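Local coordinates for protein hydrogenase maturation factor (Thermoanaerobacter tengcongensis, PDB 3VTH) that probably transfers a carbamoyl group from carbamoyl phosphate to the C-terminal cysteine of HypE, using ATP, during [NiFe]-hydrogenase maturation, at residues Leu121-Ile134 against Tyr310-Asp322. Residues are numbered along the deposited sequence; the frame is centred on the assembly and turned at random.
Sequences LKDPKDRRYRYPFI and YAPIHYLLMEEID
P312, in the first turn of helix 312-320, sets its ring against the chain at P132-I134. Its CG lies 3.5 Å from I134 CG2, the two side chains crossing obliquely, and its CB sits 3.4 Å from P132 O. L121 comes in at about a right angle: with CG anti to the backbone N (chi1 -174°), CD2 is carried to P312 CB and Y315 CB. Further along the helix L316 divides its methyls, CD1 resting 3.6 Å from R130 O and CD2 lying 3.7 Å from R130 NH1, over one face of the guanidinium. P132 CB adds I313 CG2 at 3.9 Å.

The contact joins the first Cys4 zinc finger to the YrdC-like domain. I134 touches the zinc ligand C117, so the chain that packs on P312 also borders the metal site. Asx turns at D123 and D126 and successive beta turns fold the finger loop; R130 N hydrogen-bonds to L121 O, and both residues pack against helix 312-320.

Charged groups meet around E319. K122 NZ forms a salt bridge with E319 OE1 at 3.4 Å, its hydrogen bond weak, while R130 NH1 reaches E319 OE2 in a long salt bridge; this carboxylate oxygen lies at the guanidinium edge, although the two group planes are 78° apart. Water gives the shorter links: one molecule joins K122 NZ to Y315 O, and another accepts from R130 NH1 at 2.6 Å and donates to L316 O and, at 2.9 Å, to E320 OE2. Replacing R130 by an alanine is likely to leave E319 with K122 as its sole cationic mate in this network, strip L316 CD2 of the guanidinium packed against it and break the water-mediated link to E320.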
ATOM      1  N   LEU A 121      18.225  10.437 -21.130  1.00 33.81           N
ATOM      2  CA  LEU A 121      16.938  10.763 -21.763  1.00 33.53           C
ATOM      3  C   LEU A 121      16.856  12.202 -22.314  1.00 34.83           C
ATOM      4  O   LEU A 121      16.277  12.433 -23.374  1.00 34.26           O
ATOM      5  CB  LEU A 121      15.790  10.534 -20.768  1.00 31.97           C
ATOM      6  CG  LEU A 121      14.346  10.684 -21.250  1.00 32.65           C
ATOM      7  CD1 LEU A 121      14.015   9.611 -22.258  1.00 29.50           C
ATOM      8  CD2 LEU A 121      13.355  10.627 -20.054  1.00 31.30           C
ATOM      9  N   LYS A 122      17.423  13.154 -21.572  1.00 35.89           N
ATOM     10  CA  LYS A 122      17.323  14.577 -21.901  1.00 38.03           C
ATOM     11  C   LYS A 122      18.541  15.115 -22.669  1.00 39.75           C
ATOM     12  O   LYS A 122      18.632  16.311 -22.936  1.00 40.89           O
ATOM     13  CB  LYS A 122      17.105  15.386 -20.619  1.00 38.52           C
ATOM     14  CG  LYS A 122      15.756  15.135 -19.969  1.00 40.06           C
ATOM     15  CD  LYS A 122      15.637  15.782 -18.588  1.00 44.28           C
ATOM     16  CE  LYS A 122      14.223  15.582 -17.998  1.00 45.64           C
ATOM     17  NZ  LYS A 122      13.160  16.356 -18.743  1.00 48.10           N
ATOM     18  N   ASP A 123      19.470  14.228 -23.014  1.00 39.50           N
ATOM     19  CA  ASP A 123      20.711  14.614 -23.683  1.00 41.77           C
ATOM     20  C   ASP A 123      20.615  14.402 -25.201  1.00 42.22           C
ATOM     21  O   ASP A 123      20.726  13.263 -25.659  1.00 41.80           O
ATOM     22  CB  ASP A 123      21.881  13.799 -23.101  1.00 41.00           C
ATOM     23  CG  ASP A 123      23.217  14.127 -23.757  1.00 43.81           C
ATOM     24  OD1 ASP A 123      24.231  13.497 -23.393  1.00 44.93           O
ATOM     25  OD2 ASP A 123      23.255  15.003 -24.638  1.00 43.83           O
ATOM     26  N   PRO A 124      20.452  15.495 -25.984  1.00 44.20           N
ATOM     27  CA  PRO A 124      20.256  15.390 -27.443  1.00 45.08           C
ATOM     28  C   PRO A 124      21.372  14.638 -28.182  1.00 45.79           C
ATOM     29  O   PRO A 124      21.163  14.184 -29.310  1.00 46.56           O
ATOM     30  CB  PRO A 124      20.214  16.859 -27.914  1.00 47.07           C
ATOM     31  CG  PRO A 124      19.960  17.664 -26.694  1.00 47.52           C
ATOM     32  CD  PRO A 124      20.600  16.901 -25.560  1.00 45.05           C
ATOM     33  N   LYS A 125      22.538  14.509 -27.558  1.00 45.92           N
ATOM     34  CA  LYS A 125      23.665  13.829 -28.189  1.00 47.02           C
ATOM     35  C   LYS A 125      23.682  12.326 -27.896  1.00 45.45           C
ATOM     36  O   LYS A 125      24.377  11.566 -28.574  1.00 45.43           O
ATOM     37  CB  LYS A 125      24.989  14.479 -27.771  1.00 48.71           C
ATOM     38  CG  LYS A 125      25.166  15.924 -28.263  1.00 51.68           C
ATOM     39  CD  LYS A 125      26.517  16.494 -27.844  1.00 56.15           C
ATOM     40  CE  LYS A 125      26.696  17.926 -28.346  1.00 60.37           C
ATOM     41  NZ  LYS A 125      28.134  18.348 -28.320  1.00 64.29           N
ATOM     42  N   ASP A 126      22.909  11.902 -26.895  1.00 43.50           N
ATOM     43  CA  ASP A 126      22.867  10.496 -26.484  1.00 42.04           C
ATOM     44  C   ASP A 126      22.010   9.685 -27.456  1.00 41.16           C
ATOM     45  O   ASP A 126      20.981  10.160 -27.926  1.00 41.57           O
ATOM     46  CB  ASP A 126      22.301  10.381 -25.059  1.00 40.93           C
ATOM     47  CG  ASP A 126      22.630   9.046 -24.395  1.00 41.93           C
ATOM     48  OD1 ASP A 126      23.504   9.040 -23.500  1.00 43.71           O
ATOM     49  OD2 ASP A 126      22.022   8.007 -24.753  1.00 42.01           O
ATOM     50  N   ARG A 127      22.401   8.452 -27.751  1.00 40.31           N
ATOM     51  CA  ARG A 127      21.560   7.648 -28.644  1.00 39.60           C
ATOM     52  C   ARG A 127      20.218   7.219 -28.021  1.00 37.56           C
ATOM     53  O   ARG A 127      19.309   6.794 -28.742  1.00 37.24           O
ATOM     54  CB  ARG A 127      22.321   6.459 -29.229  1.00 40.18           C
ATOM     55  CG  ARG A 127      22.543   5.304 -28.305  1.00 38.84           C
ATOM     56  CD  ARG A 127      23.331   4.212 -29.037  1.00 39.72           C
ATOM     57  NE  ARG A 127      23.372   3.003 -28.229  1.00 36.69           N
ATOM     58  CZ  ARG A 127      22.579   1.946 -28.397  1.00 37.35           C
ATOM     59  NH1 ARG A 127      21.679   1.906 -29.380  1.00 36.86           N
ATOM     60  NH2 ARG A 127      22.694   0.915 -27.576  1.00 35.66           N
ATOM     61  N   ARG A 128      20.093   7.351 -26.698  1.00 35.25           N
ATOM     62  CA  ARG A 128      18.811   7.108 -26.030  1.00 33.79           C
ATOM     63  C   ARG A 128      18.032   8.387 -25.715  1.00 34.08           C
ATOM     64  O   ARG A 128      17.094   8.350 -24.924  1.00 32.81           O
ATOM     65  CB  ARG A 128      18.988   6.262 -24.763  1.00 32.11           C
ATOM     66  CG  ARG A 128      19.441   4.839 -25.047  1.00 32.08           C
ATOM     67  CD  ARG A 128      19.602   4.041 -23.749  1.00 32.02           C
ATOM     68  NE  ARG A 128      19.922   2.633 -23.993  1.00 31.43           N
ATOM     69  CZ  ARG A 128      21.150   2.149 -24.182  1.00 31.19           C
ATOM     70  NH1 ARG A 128      22.204   2.951 -24.168  1.00 30.53           N
ATOM     71  NH2 ARG A 128      21.316   0.844 -24.380  1.00 29.69           N
ATOM     72  N   TYR A 129      18.422   9.502 -26.333  1.00 34.95           N
ATOM     73  CA  TYR A 129      17.661  10.756 -26.252  1.00 35.82           C
ATOM     74  C   TYR A 129      16.193  10.500 -26.552  1.00 35.13           C
ATOM     75  O   TYR A 129      15.857   9.980 -27.616  1.00 34.80           O
ATOM     76  CB  TYR A 129      18.226  11.778 -27.242  1.00 37.79           C
ATOM     77  CG  TYR A 129      17.534  13.131 -27.272  1.00 39.94           C
ATOM     78  CD1 TYR A 129      17.373  13.893 -26.106  1.00 41.08           C
ATOM     79  CD2 TYR A 129      17.078  13.666 -28.475  1.00 41.54           C
ATOM     80  CE1 TYR A 129      16.755  15.151 -26.140  1.00 41.47           C
ATOM     81  CE2 TYR A 129      16.464  14.928 -28.525  1.00 44.28           C
ATOM     82  CZ  TYR A 129      16.297  15.653 -27.346  1.00 44.53           C
ATOM     83  OH  TYR A 129      15.697  16.892 -27.388  1.00 46.29           O
ATOM     84  N   ARG A 130      15.335  10.825 -25.586  1.00 34.27           N
ATOM     85  CA  ARG A 130      13.875  10.694 -25.726  1.00 34.47           C
ATOM     86  C   ARG A 130      13.401   9.241 -25.916  1.00 33.47           C
ATOM     87  O   ARG A 130      12.261   9.004 -26.300  1.00 33.74           O
ATOM     88  CB  ARG A 130      13.334  11.618 -26.844  1.00 35.97           C
ATOM     89  CG  ARG A 130      13.646  13.107 -26.646  1.00 39.34           C
ATOM     90  CD  ARG A 130      13.089  13.985 -27.807  1.00 45.41           C
ATOM     91  NE  ARG A 130      11.672  13.696 -28.037  1.00 50.43           N
ATOM     92  CZ  ARG A 130      10.675  14.183 -27.300  1.00 53.00           C
ATOM     93  NH1 ARG A 130      10.924  15.012 -26.290  1.00 54.16           N
ATOM     94  NH2 ARG A 130       9.421  13.840 -27.572  1.00 54.74           N
ATOM     95  N   TYR A 131      14.263   8.270 -25.622  1.00 32.56           N
ATOM     96  CA  TYR A 131      13.860   6.871 -25.663  1.00 32.06           C
ATOM     97  C   TYR A 131      12.881   6.552 -24.506  1.00 30.52           C
ATOM     98  O   TYR A 131      13.242   6.649 -23.331  1.00 29.50           O
ATOM     99  CB  TYR A 131      15.095   5.951 -25.672  1.00 32.08           C
ATOM    100  CG  TYR A 131      14.792   4.477 -25.555  1.00 32.66           C
ATOM    101  CD1 TYR A 131      15.366   3.720 -24.548  1.00 31.98           C
ATOM    102  CD2 TYR A 131      13.937   3.837 -26.461  1.00 35.00           C
ATOM    103  CE1 TYR A 131      15.111   2.355 -24.434  1.00 34.69           C
ATOM    104  CE2 TYR A 131      13.657   2.469 -26.337  1.00 34.66           C
ATOM    105  CZ  TYR A 131      14.253   1.746 -25.333  1.00 34.73           C
ATOM    106  OH  TYR A 131      13.992   0.406 -25.197  1.00 35.95           O
ATOM    107  N   PRO A 132      11.625   6.201 -24.845  1.00 30.49           N
ATOM    108  CA  PRO A 132      10.524   6.123 -23.864  1.00 29.47           C
ATOM    109  C   PRO A 132      10.637   4.959 -22.889  1.00 28.27           C
ATOM    110  O   PRO A 132       9.835   4.866 -21.964  1.00 27.34           O
ATOM    111  CB  PRO A 132       9.282   5.927 -24.752  1.00 29.84           C
ATOM    112  CG  PRO A 132       9.722   6.325 -26.128  1.00 32.37           C
ATOM    113  CD  PRO A 132      11.141   5.905 -26.203  1.00 31.20           C
ATOM    114  N   PHE A 133      11.618   4.072 -23.089  1.00 28.46           N
ATOM    115  CA  PHE A 133      11.776   2.907 -22.201  1.00 27.73           C
ATOM    116  C   PHE A 133      13.179   2.785 -21.610  1.00 27.39           C
ATOM    117  O   PHE A 133      13.611   1.702 -21.165  1.00 26.57           O
ATOM    118  CB  PHE A 133      11.337   1.617 -22.917  1.00 28.54           C
ATOM    119  CG  PHE A 133       9.903   1.665 -23.381  1.00 30.04           C
ATOM    120  CD1 PHE A 133       8.865   1.402 -22.493  1.00 30.87           C
ATOM    121  CD2 PHE A 133       9.596   2.050 -24.675  1.00 31.87           C
ATOM    122  CE1 PHE A 133       7.529   1.484 -22.912  1.00 32.35           C
ATOM    123  CE2 PHE A 133       8.267   2.136 -25.105  1.00 32.39           C
ATOM    124  CZ  PHE A 133       7.240   1.854 -24.229  1.00 32.31           C
ATOM    125  N   ILE A 134      13.880   3.909 -21.584  1.00 27.32           N
ATOM    126  CA  ILE A 134      15.206   3.954 -20.969  1.00 27.08           C
ATOM    127  C   ILE A 134      15.174   3.431 -19.524  1.00 26.58           C
ATOM    128  O   ILE A 134      14.295   3.801 -18.745  1.00 25.16           O
ATOM    129  CB  ILE A 134      15.830   5.362 -21.066  1.00 27.95           C
ATOM    130  CG1 ILE A 134      17.316   5.331 -20.677  1.00 27.22           C
ATOM    131  CG2 ILE A 134      15.013   6.409 -20.262  1.00 26.39           C
ATOM    132  CD1 ILE A 134      18.082   6.622 -21.081  1.00 29.47           C
ATOM    133  N   TYR A 310       7.233   8.830 -12.917  1.00 26.05           N
ATOM    134  CA  TYR A 310       7.921   7.593 -12.531  1.00 26.33           C
ATOM    135  C   TYR A 310       8.436   6.747 -13.693  1.00 26.59           C
ATOM    136  O   TYR A 310       9.228   5.815 -13.487  1.00 27.26           O
ATOM    137  CB  TYR A 310       7.082   6.742 -11.552  1.00 25.26           C
ATOM    138  CG  TYR A 310       5.748   6.241 -12.061  1.00 24.98           C
ATOM    139  CD1 TYR A 310       4.573   6.978 -11.830  1.00 25.23           C
ATOM    140  CD2 TYR A 310       5.647   5.024 -12.761  1.00 24.94           C
ATOM    141  CE1 TYR A 310       3.336   6.526 -12.289  1.00 26.73           C
ATOM    142  CE2 TYR A 310       4.404   4.555 -13.231  1.00 24.92           C
ATOM    143  CZ  TYR A 310       3.256   5.310 -12.977  1.00 26.13           C
ATOM    144  OH  TYR A 310       2.024   4.886 -13.426  1.00 27.98           O
ATOM    145  N   ALA A 311       8.004   7.072 -14.907  1.00 26.18           N
ATOM    146  CA  ALA A 311       8.474   6.366 -16.091  1.00 26.52           C
ATOM    147  C   ALA A 311       8.965   7.408 -17.095  1.00 26.60           C
ATOM    148  O   ALA A 311       8.558   8.574 -17.017  1.00 27.29           O
ATOM    149  CB  ALA A 311       7.366   5.512 -16.682  1.00 25.70           C
ATOM    150  N   PRO A 312       9.842   7.010 -18.036  1.00 26.85           N
ATOM    151  CA  PRO A 312      10.314   8.009 -19.004  1.00 27.57           C
ATOM    152  C   PRO A 312       9.212   8.720 -19.792  1.00 27.93           C
ATOM    153  O   PRO A 312       9.369   9.907 -20.102  1.00 28.31           O
ATOM    154  CB  PRO A 312      11.212   7.195 -19.942  1.00 28.23           C
ATOM    155  CG  PRO A 312      11.716   6.086 -19.053  1.00 27.49           C
ATOM    156  CD  PRO A 312      10.527   5.712 -18.222  1.00 26.16           C
ATOM    157  N   ILE A 313       8.123   8.019 -20.125  1.00 27.03           N
ATOM    158  CA  ILE A 313       7.013   8.661 -20.841  1.00 28.15           C
ATOM    159  C   ILE A 313       6.436   9.885 -20.106  1.00 28.05           C
ATOM    160  O   ILE A 313       5.934  10.810 -20.748  1.00 29.07           O
ATOM    161  CB  ILE A 313       5.866   7.683 -21.205  1.00 27.83           C
ATOM    162  CG1 ILE A 313       5.354   6.934 -19.962  1.00 29.32           C
ATOM    163  CG2 ILE A 313       6.332   6.701 -22.309  1.00 28.47           C
ATOM    164  CD1 ILE A 313       3.924   6.376 -20.114  1.00 30.87           C
ATOM    165  N   HIS A 314       6.482   9.873 -18.769  1.00 27.35           N
ATOM    166  CA  HIS A 314       5.927  10.994 -17.987  1.00 27.15           C
ATOM    167  C   HIS A 314       6.803  12.221 -18.125  1.00 27.77           C
ATOM    168  O   HIS A 314       6.292  13.332 -18.288  1.00 28.55           O
ATOM    169  CB  HIS A 314       5.790  10.660 -16.494  1.00 26.35           C
ATOM    170  CG  HIS A 314       5.044   9.397 -16.213  1.00 26.27           C
ATOM    171  ND1 HIS A 314       3.815   9.113 -16.770  1.00 28.02           N
ATOM    172  CD2 HIS A 314       5.340   8.356 -15.405  1.00 23.86           C
ATOM    173  CE1 HIS A 314       3.399   7.937 -16.338  1.00 24.62           C
ATOM    174  NE2 HIS A 314       4.305   7.458 -15.509  1.00 26.48           N
ATOM    175  N   TYR A 315       8.120  12.026 -18.050  1.00 27.62           N
ATOM    176  CA  TYR A 315       9.053  13.137 -18.242  1.00 29.04           C
ATOM    177  C   TYR A 315       8.930  13.730 -19.632  1.00 30.18           C
ATOM    178  O   TYR A 315       9.012  14.953 -19.805  1.00 31.67           O
ATOM    179  CB  TYR A 315      10.497  12.697 -17.996  1.00 29.02           C
ATOM    180  CG  TYR A 315      10.801  12.359 -16.556  1.00 28.69           C
ATOM    181  CD1 TYR A 315      11.164  13.351 -15.649  1.00 29.91           C
ATOM    182  CD2 TYR A 315      10.746  11.034 -16.104  1.00 27.92           C
ATOM    183  CE1 TYR A 315      11.461  13.031 -14.302  1.00 30.24           C
ATOM    184  CE2 TYR A 315      11.033  10.710 -14.782  1.00 29.29           C
ATOM    185  CZ  TYR A 315      11.400  11.714 -13.895  1.00 29.75           C
ATOM    186  OH  TYR A 315      11.690  11.377 -12.604  1.00 31.40           O
ATOM    187  N   LEU A 316       8.752  12.863 -20.628  1.00 29.91           N
ATOM    188  CA  LEU A 316       8.541  13.315 -22.003  1.00 31.00           C
ATOM    189  C   LEU A 316       7.237  14.118 -22.136  1.00 31.71           C
ATOM    190  O   LEU A 316       7.208  15.196 -22.738  1.00 32.50           O
ATOM    191  CB  LEU A 316       8.552  12.125 -22.962  1.00 30.99           C
ATOM    192  CG  LEU A 316       9.901  11.399 -23.141  1.00 30.98           C
ATOM    193  CD1 LEU A 316       9.733  10.130 -23.978  1.00 31.10           C
ATOM    194  CD2 LEU A 316      10.960  12.307 -23.733  1.00 30.87           C
ATOM    195  N   LEU A 317       6.164  13.587 -21.564  1.00 31.24           N
ATOM    196  CA  LEU A 317       4.865  14.266 -21.604  1.00 32.12           C
ATOM    197  C   LEU A 317       4.933  15.638 -20.927  1.00 33.70           C
ATOM    198  O   LEU A 317       4.381  16.612 -21.443  1.00 34.52           O
ATOM    199  CB  LEU A 317       3.774  13.392 -20.962  1.00 30.40           C
ATOM    200  CG  LEU A 317       2.322  13.924 -21.006  1.00 31.27           C
ATOM    201  CD1 LEU A 317       1.885  14.276 -22.469  1.00 30.42           C
ATOM    202  CD2 LEU A 317       1.354  12.929 -20.355  1.00 27.69           C
ATOM    203  N   MET A 318       5.623  15.699 -19.784  1.00 34.48           N
ATOM    204  CA  MET A 318       5.779  16.930 -19.006  1.00 36.87           C
ATOM    205  C   MET A 318       6.460  18.080 -19.750  1.00 39.03           C
ATOM    206  O   MET A 318       6.142  19.245 -19.503  1.00 39.79           O
ATOM    207  CB  MET A 318       6.488  16.655 -17.666  1.00 36.73           C
ATOM    208  CG  MET A 318       5.632  15.908 -16.624  1.00 37.08           C
ATOM    209  SD  MET A 318       4.142  16.861 -16.240  1.00 44.92           S
ATOM    210  CE  MET A 318       3.346  15.825 -15.020  1.00 42.07           C
ATOM    211  N   GLU A 319       7.385  17.774 -20.658  1.00 40.16           N
ATOM    212  CA  GLU A 319       7.933  18.835 -21.515  1.00 43.23           C
ATOM    213  C   GLU A 319       6.917  19.354 -22.560  1.00 43.59           C
ATOM    214  O   GLU A 319       7.110  20.437 -23.131  1.00 44.80           O
ATOM    215  CB  GLU A 319       9.296  18.459 -22.149  1.00 44.15           C
ATOM    216  CG  GLU A 319       9.625  16.973 -22.166  1.00 47.38           C
ATOM    217  CD  GLU A 319      11.092  16.648 -22.474  1.00 50.79           C
ATOM    218  OE1 GLU A 319      11.694  15.833 -21.728  1.00 53.40           O
ATOM    219  OE2 GLU A 319      11.635  17.180 -23.459  1.00 53.31           O
ATOM    220  N   GLU A 320       5.832  18.608 -22.789  1.00 42.21           N
ATOM    221  CA  GLU A 320       4.832  19.007 -23.800  1.00 43.02           C
ATOM    222  C   GLU A 320       3.616  19.737 -23.233  1.00 42.69           C
ATOM    223  O   GLU A 320       2.985  20.518 -23.947  1.00 43.68           O
ATOM    224  CB  GLU A 320       4.372  17.816 -24.658  1.00 42.71           C
ATOM    225  CG  GLU A 320       5.472  17.092 -25.442  1.00 44.46           C
ATOM    226  CD  GLU A 320       6.286  18.008 -26.354  1.00 49.47           C
ATOM    227  OE1 GLU A 320       5.702  18.893 -27.020  1.00 51.10           O
ATOM    228  OE2 GLU A 320       7.524  17.825 -26.419  1.00 52.97           O
ATOM    229  N   ILE A 321       3.300  19.499 -21.955  1.00 40.59           N
ATOM    230  CA  ILE A 321       2.149  20.133 -21.308  1.00 40.35           C
ATOM    231  C   ILE A 321       2.581  21.134 -20.213  1.00 41.46           C
ATOM    232  O   ILE A 321       3.685  21.024 -19.677  1.00 40.76           O
ATOM    233  CB  ILE A 321       1.178  19.065 -20.722  1.00 38.73           C
ATOM    234  CG1 ILE A 321       1.880  18.203 -19.661  1.00 35.60           C
ATOM    235  CG2 ILE A 321       0.614  18.173 -21.831  1.00 38.18           C
ATOM    236  CD1 ILE A 321       0.966  17.218 -18.935  1.00 33.24           C
ATOM    237  N   ASP A 322       1.725  22.106 -19.887  1.00 42.52           N
ATOM    238  CA  ASP A 322       1.996  23.014 -18.756  1.00 43.95           C
ATOM    239  C   ASP A 322       0.915  22.955 -17.656  1.00 42.72           C
ATOM    240  O   ASP A 322       0.470  23.993 -17.140  1.00 44.03           O
ATOM    241  CB  ASP A 322       2.200  24.462 -19.230  1.00 46.84           C
ATOM    242  CG  ASP A 322       0.987  25.024 -19.960  1.00 51.26           C
ATOM    243  OD1 ASP A 322      -0.089  24.379 -19.939  1.00 55.81           O
ATOM    244  OD2 ASP A 322       1.097  26.118 -20.554  1.00 56.05           O
TER
HETATM  245  O   HOH W   1      10.243  16.556 -17.999  1.00 21.31           O
HETATM  246  O   HOH W   2       8.578  15.443 -25.164  1.00 26.70           O